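Local coordinates for protein type IV pilus biogenesis factor PilY1 (Pseudomonas aeruginosa, PDB 3HX6) that primes type IV pilus assembly, supports twitching motility and host-cell adhesion, and probably antagonises PilT-driven retraction in a calcium-dependent way, at residues S333-P338 with M453-Q458; W372-K377 with G427-S432. The protein carries 3 engineered substitutions. One frame throughout, in Å; residues are numbered along the deposited sequence.

Contact 1. Residues S333-P338 with M453-Q458; sequences SLVRHP and MIAIGQ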
loop_
_atom_site.group_PDB
_atom_site.type_symbol
_atom_site.label_atom_id
_atom_site.label_comp_id
_atom_site.label_asym_id
_atom_site.label_seq_id
_atom_site.Cartn_x
_atom_site.Cartn_y
_atom_site.Cartn_z
ATOM N N SER A 333 -4.102 19.689 13.630
ATOM C CA SER A 333 -3.716 19.157 12.327
ATOM C C SER A 333 -3.560 20.403 11.475
ATOM O O SER A 333 -4.254 21.389 11.702
ATOM C CB SER A 333 -4.803 18.251 11.735
ATOM O OG SER A 333 -4.722 16.952 12.282
ATOM N N LEU A 334 -2.656 20.368 10.506
ATOM C CA LEU A 334 -2.415 21.536 9.665
ATOM C C LEU A 334 -2.654 21.261 8.192
ATOM O O LEU A 334 -2.248 20.221 7.675
ATOM C CB LEU A 334 -0.972 22.018 9.854
ATOM C CG LEU A 334 -0.536 22.294 11.296
ATOM C CD1 LEU A 334 0.961 22.556 11.334
ATOM C CD2 LEU A 334 -1.301 23.473 11.853
ATOM N N VAL A 335 -3.321 22.195 7.521
ATOM C CA VAL A 335 -3.585 22.061 6.092
ATOM C C VAL A 335 -3.227 23.396 5.445
ATOM O O VAL A 335 -3.626 24.449 5.940
ATOM C CB VAL A 335 -5.080 21.738 5.807
ATOM C CG1 VAL A 335 -5.299 21.565 4.320
ATOM C CG2 VAL A 335 -5.497 20.465 6.540
ATOM N N ARG A 336 -2.463 23.359 4.357
ATOM C CA ARG A 336 -2.087 24.595 3.679
ATOM C C ARG A 336 -3.351 25.332 3.237
ATOM O O ARG A 336 -4.268 24.731 2.679
ATOM C CB ARG A 336 -1.217 24.305 2.449
ATOM C CG ARG A 336 -0.552 25.559 1.883
ATOM C CD ARG A 336 0.106 25.304 0.530
ATOM N NE ARG A 336 1.271 24.428 0.608
ATOM C CZ ARG A 336 2.463 24.792 1.074
ATOM N NH1 ARG A 336 2.664 26.027 1.515
ATOM N NH2 ARG A 336 3.459 23.919 1.091
ATOM N N HIS A 337 -3.404 26.631 3.495
ATOM C CA HIS A 337 -4.565 27.415 3.098
ATOM C C HIS A 337 -4.730 27.372 1.572
ATOM O O HIS A 337 -3.748 27.279 0.836
ATOM C CB HIS A 337 -4.394 28.850 3.583
ATOM C CG HIS A 337 -5.630 29.681 3.463
ATOM N ND1 HIS A 337 -6.013 30.280 2.282
ATOM C CD2 HIS A 337 -6.580 29.999 4.373
ATOM C CE1 HIS A 337 -7.144 30.934 2.473
ATOM N NE2 HIS A 337 -7.510 30.781 3.733
ATOM N N PRO A 338 -5.979 27.412 1.080
ATOM C CA PRO A 338 -6.248 27.377 -0.364
ATOM C C PRO A 338 -5.492 28.424 -1.182
ATOM O O PRO A 338 -5.158 28.184 -2.339
ATOM C CB PRO A 338 -7.759 27.580 -0.438
ATOM C CG PRO A 338 -8.238 26.909 0.805
ATOM C CD PRO A 338 -7.237 27.364 1.846
ATOM N N MET A 453 -6.164 13.762 14.850
ATOM C CA MET A 453 -6.832 13.705 13.566
ATOM C C MET A 453 -5.847 13.453 12.437
ATOM O O MET A 453 -4.633 13.505 12.630
ATOM C CB MET A 453 -7.568 15.017 13.319
ATOM C CG MET A 453 -8.435 15.459 14.486
ATOM S SD MET A 453 -9.266 17.017 14.120
ATOM C CE MET A 453 -8.099 18.194 14.794
ATOM N N ILE A 454 -6.384 13.195 11.250
ATOM C CA ILE A 454 -5.560 12.926 10.079
ATOM C C ILE A 454 -5.983 13.797 8.909
ATOM O O ILE A 454 -7.106 13.686 8.415
ATOM C CB ILE A 454 -5.682 11.450 9.644
ATOM C CG1 ILE A 454 -5.313 10.537 10.816
ATOM C CG2 ILE A 454 -4.779 11.182 8.438
ATOM C CD1 ILE A 454 -5.833 9.101 10.660
ATOM N N ALA A 455 -5.080 14.661 8.470
ATOM C CA ALA A 455 -5.353 15.537 7.344
ATOM C C ALA A 455 -4.603 14.976 6.142
ATOM O O ALA A 455 -3.386 14.809 6.188
ATOM C CB ALA A 455 -4.882 16.958 7.652
ATOM N N ILE A 456 -5.332 14.670 5.077
ATOM C CA ILE A 456 -4.721 14.121 3.872
ATOM C C ILE A 456 -5.449 14.653 2.653
ATOM O O ILE A 456 -6.679 14.688 2.623
ATOM C CB ILE A 456 -4.767 12.565 3.876
ATOM C CG1 ILE A 456 -4.159 12.018 2.583
ATOM C CG2 ILE A 456 -6.198 12.080 4.052
ATOM C CD1 ILE A 456 -4.006 10.504 2.565
ATOM N N GLY A 457 -4.689 15.068 1.646
ATOM C CA GLY A 457 -5.302 15.610 0.447
ATOM C C GLY A 457 -6.248 16.745 0.800
ATOM O O GLY A 457 -5.862 17.700 1.474
ATOM N N GLN A 458 -7.498 16.633 0.369
ATOM C CA GLN A 458 -8.492 17.668 0.638
ATOM C C GLN A 458 -9.490 17.249 1.716
ATOM O O GLN A 458 -10.665 17.610 1.653
ATOM C CB GLN A 458 -9.243 18.019 -0.652
ATOM C CG GLN A 458 -8.341 18.452 -1.806
ATOM C CD GLN A 458 -9.104 18.627 -3.114
ATOM O OE1 GLN A 458 -10.009 19.461 -3.218
ATOM N NE2 GLN A 458 -8.743 17.831 -4.121
HETATM O O HOH W 1 -4.367 16.011 14.921
HETATM O O HOH W 2 -3.026 15.657 10.697
#
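Met453 meets Ser333 where two short strands of a beta-propeller face each other. Strands 333-336 and 454-456 run in nearly the same direction, 16° apart, yet their axes come no closer than 7.0 Å, too far for direct backbone pairing; side chains and water bridge the interval instead. At Met453 the hydroxyl packs on the methylene, with Ser333 OG 3.6 Å from Met453 CB. The polar link here is a water that lies 2.8 Å from Ser333 OG and accepts the hydrogen of Met453 N at 2.9 Å. With Ser333 OG placed anti to its own carbonyl carbon (chi1 -82°), the hydroxyl can also reach a second water, 2.7 Å from OG. Past Ile454, whose side chain leaves the opposite face of the strand, this second water accepts a hydrogen bond from Ala455 N at 3.2 Å and gives a weak one back to Met453 O. Through two waters, one serine hydroxyl is thus linked to backbone atoms of Met453 and Ala455. Ala455 also supplies the apolar part: with Val335 CG1 anti to the backbone N (chi1 -178°), the other methyl, CG2, falls anti to the carbonyl carbon and meets Ala455 CB at 3.7 Å. Beyond Ala455 the chains diverge through Ile456 and Gly457. Each strand is hydrogen-bonded on its other side, Ser333 and Val335 to strand 343-348 and Ile454 to Leu461 of strand 459-466, so the contact sets the two edge strands of one mixed sheet side by side without backbone pairing; Met453 packs on Ile346 and Leu462 of those inner neighbours.

Contact 2. Residues W372-K377 with G427-S432; sequences WDQQTK and GSTKQS
Trp372 and Ser432 continue, by one backbone bond, the antiparallel pairing of strands 367-373 and 433-437 within this beta-propeller, just where the first strand ends and the second is about to begin. Trp372 N donates to Ser432 O at 2.8 Å, and the C=O...N angle of 172° shows the donor meeting the oxygen almost head-on. Ser432 O also lies 3.1 Å from Trp372 CB, a consequence of the same close approach. Trp372 CG stands anti to the backbone N (chi1 -170°), which turns the indole toward loop 427-432, where Gln431 O lies near the ring plane at its edge, 4.3 Å from CE3, and the methyl CG2 of Thr429 approaches obliquely. Gln374 closes one face, with its CG 3.4 Å above the indole plane and over the ring centre. His337 stacks on the opposite face, and NE1 is satisfied by Lys341 O, so the ring is held by packing on both faces and by a polar bond at its rim.

Farther out the contact becomes sparser and wetter. From opposite directions the extended Gln374 and the short Thr429 converge, and Thr429 OG1 donates to Gln374 OE1 at 2.8 Å, in the carbonyl plane and on a lone pair, with a C=O...O angle of 123°. Lys430, next along the loop, is exposed and directs its CB away from segment 372-377. Between Gln374 and the buried Ser432 a water completes the link: it donates to Gln374 OE1 at 3.1 Å, giving that oxygen a second hydrogen bond, and lies 2.7 Å from Ser432 OG.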
loop_
_atom_site.group_PDB
_atom_site.type_symbol
_atom_site.label_atom_id
_atom_site.label_comp_id
_atom_site.label_asym_id
_atom_site.label_seq_id
_atom_site.Cartn_x
_atom_site.Cartn_y
_atom_site.Cartn_z
ATOM N N TRP A 372 -7.077 30.193 10.612
ATOM C CA TRP A 372 -6.051 30.580 9.657
ATOM C C TRP A 372 -4.830 31.218 10.309
ATOM O O TRP A 372 -4.933 32.271 10.925
ATOM C CB TRP A 372 -6.639 31.554 8.639
ATOM C CG TRP A 372 -5.758 31.844 7.461
ATOM C CD1 TRP A 372 -4.567 31.248 7.151
ATOM C CD2 TRP A 372 -6.039 32.757 6.393
ATOM N NE1 TRP A 372 -4.095 31.729 5.957
ATOM C CE2 TRP A 372 -4.978 32.655 5.468
ATOM C CE3 TRP A 372 -7.088 33.647 6.127
ATOM C CZ2 TRP A 372 -4.935 33.414 4.289
ATOM C CZ3 TRP A 372 -7.046 34.406 4.953
ATOM C CH2 TRP A 372 -5.974 34.281 4.051
ATOM N N ASP A 373 -3.682 30.559 10.195
ATOM C CA ASP A 373 -2.434 31.116 10.707
ATOM C C ASP A 373 -1.800 31.659 9.425
ATOM O O ASP A 373 -1.349 30.886 8.590
ATOM C CB ASP A 373 -1.533 30.026 11.298
ATOM C CG ASP A 373 -0.246 30.588 11.874
ATOM O OD1 ASP A 373 0.038 31.786 11.634
ATOM O OD2 ASP A 373 0.485 29.839 12.558
ATOM N N GLN A 374 -1.780 32.980 9.263
ATOM C CA GLN A 374 -1.232 33.580 8.048
ATOM C C GLN A 374 0.251 33.916 8.104
ATOM O O GLN A 374 0.810 34.431 7.135
ATOM C CB GLN A 374 -1.993 34.861 7.712
ATOM C CG GLN A 374 -3.493 34.751 7.819
ATOM C CD GLN A 374 -4.181 35.983 7.273
ATOM O OE1 GLN A 374 -5.264 36.350 7.713
ATOM N NE2 GLN A 374 -3.551 36.624 6.299
ATOM N N GLN A 375 0.889 33.619 9.228
ATOM C CA GLN A 375 2.304 33.943 9.404
ATOM C C GLN A 375 3.132 32.682 9.602
ATOM O O GLN A 375 3.736 32.493 10.650
ATOM C CB GLN A 375 2.460 34.853 10.621
ATOM C CG GLN A 375 1.577 36.087 10.569
ATOM C CD GLN A 375 1.673 36.916 11.834
ATOM O OE1 GLN A 375 1.096 36.572 12.868
ATOM N NE2 GLN A 375 2.420 38.006 11.764
ATOM N N THR A 376 3.171 31.835 8.579
ATOM C CA THR A 376 3.884 30.565 8.659
ATOM C C THR A 376 5.100 30.477 7.743
ATOM O O THR A 376 5.560 29.386 7.421
ATOM C CB THR A 376 2.935 29.407 8.306
ATOM O OG1 THR A 376 2.471 29.577 6.960
ATOM C CG2 THR A 376 1.728 29.394 9.250
ATOM N N LYS A 377 5.625 31.622 7.331
ATOM C CA LYS A 377 6.784 31.635 6.451
ATOM C C LYS A 377 8.011 32.193 7.160
ATOM O O LYS A 377 8.889 32.795 6.538
ATOM C CB LYS A 377 6.476 32.456 5.197
ATOM C CG LYS A 377 6.997 31.832 3.910
ATOM C CD LYS A 377 6.142 32.246 2.719
ATOM C CE LYS A 377 6.207 33.744 2.459
ATOM N NZ LYS A 377 7.528 34.154 1.907
ATOM N N GLY A 427 -8.351 42.672 -0.374
ATOM C CA GLY A 427 -7.273 41.748 -0.095
ATOM C C GLY A 427 -7.137 41.579 1.405
ATOM O O GLY A 427 -6.309 40.800 1.871
ATOM N N SER A 428 -7.949 42.313 2.162
ATOM C CA SER A 428 -7.916 42.224 3.618
ATOM C C SER A 428 -8.692 40.986 4.065
ATOM O O SER A 428 -9.636 40.560 3.401
ATOM C CB SER A 428 -8.530 43.474 4.253
ATOM O OG SER A 428 -9.931 43.526 4.046
ATOM N N THR A 429 -8.289 40.420 5.197
ATOM C CA THR A 429 -8.922 39.220 5.734
ATOM C C THR A 429 -10.362 39.423 6.189
ATOM O O THR A 429 -10.657 40.340 6.953
ATOM C CB THR A 429 -8.126 38.671 6.938
ATOM O OG1 THR A 429 -6.783 38.390 6.533
ATOM C CG2 THR A 429 -8.773 37.394 7.475
ATOM N N LYS A 430 -11.255 38.558 5.723
ATOM C CA LYS A 430 -12.650 38.634 6.131
ATOM C C LYS A 430 -12.861 37.560 7.199
ATOM O O LYS A 430 -12.725 37.834 8.388
ATOM C CB LYS A 430 -13.583 38.406 4.941
ATOM C CG LYS A 430 -15.045 38.637 5.290
ATOM C CD LYS A 430 -15.940 38.591 4.065
ATOM C CE LYS A 430 -17.404 38.740 4.461
ATOM N NZ LYS A 430 -17.839 37.659 5.400
ATOM N N GLN A 431 -13.192 36.338 6.793
ATOM C CA GLN A 431 -13.356 35.268 7.772
ATOM C C GLN A 431 -11.988 34.625 7.960
ATOM O O GLN A 431 -11.244 34.445 7.000
ATOM C CB GLN A 431 -14.387 34.236 7.293
ATOM C CG GLN A 431 -15.829 34.743 7.367
ATOM C CD GLN A 431 -16.842 33.746 6.844
ATOM O OE1 GLN A 431 -16.732 33.272 5.715
ATOM N NE2 GLN A 431 -17.842 33.429 7.658
ATOM N N SER A 432 -11.633 34.300 9.197
ATOM C CA SER A 432 -10.328 33.702 9.440
ATOM C C SER A 432 -10.396 32.212 9.682
ATOM O O SER A 432 -9.411 31.592 10.084
ATOM C CB SER A 432 -9.644 34.385 10.618
ATOM O OG SER A 432 -9.281 35.707 10.264
HETATM O O HOH W 3 -6.607 35.851 10.471
#

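Overall arrangement
Along the chain contact 2 is nested inside contact 1: residues 333-338 come first, then 372-377, 427-432 and finally 453-458. Their centres lie 16 Å apart, on the same side of the chain's centre, and both reach the same ten-strand sheet of the C-terminal propeller domain. They join where His337 CD2 lies 3.3 Å from Trp372 CE2, and strand 343-348 lies between 333-336 and 367-373. In this topology contact 1 brings the two outermost strands of the sheet together across 114 intervening residues, while contact 2, in the interior of the strand order, holds the end of strand 367-373 to the loop that leads into strand 433-437.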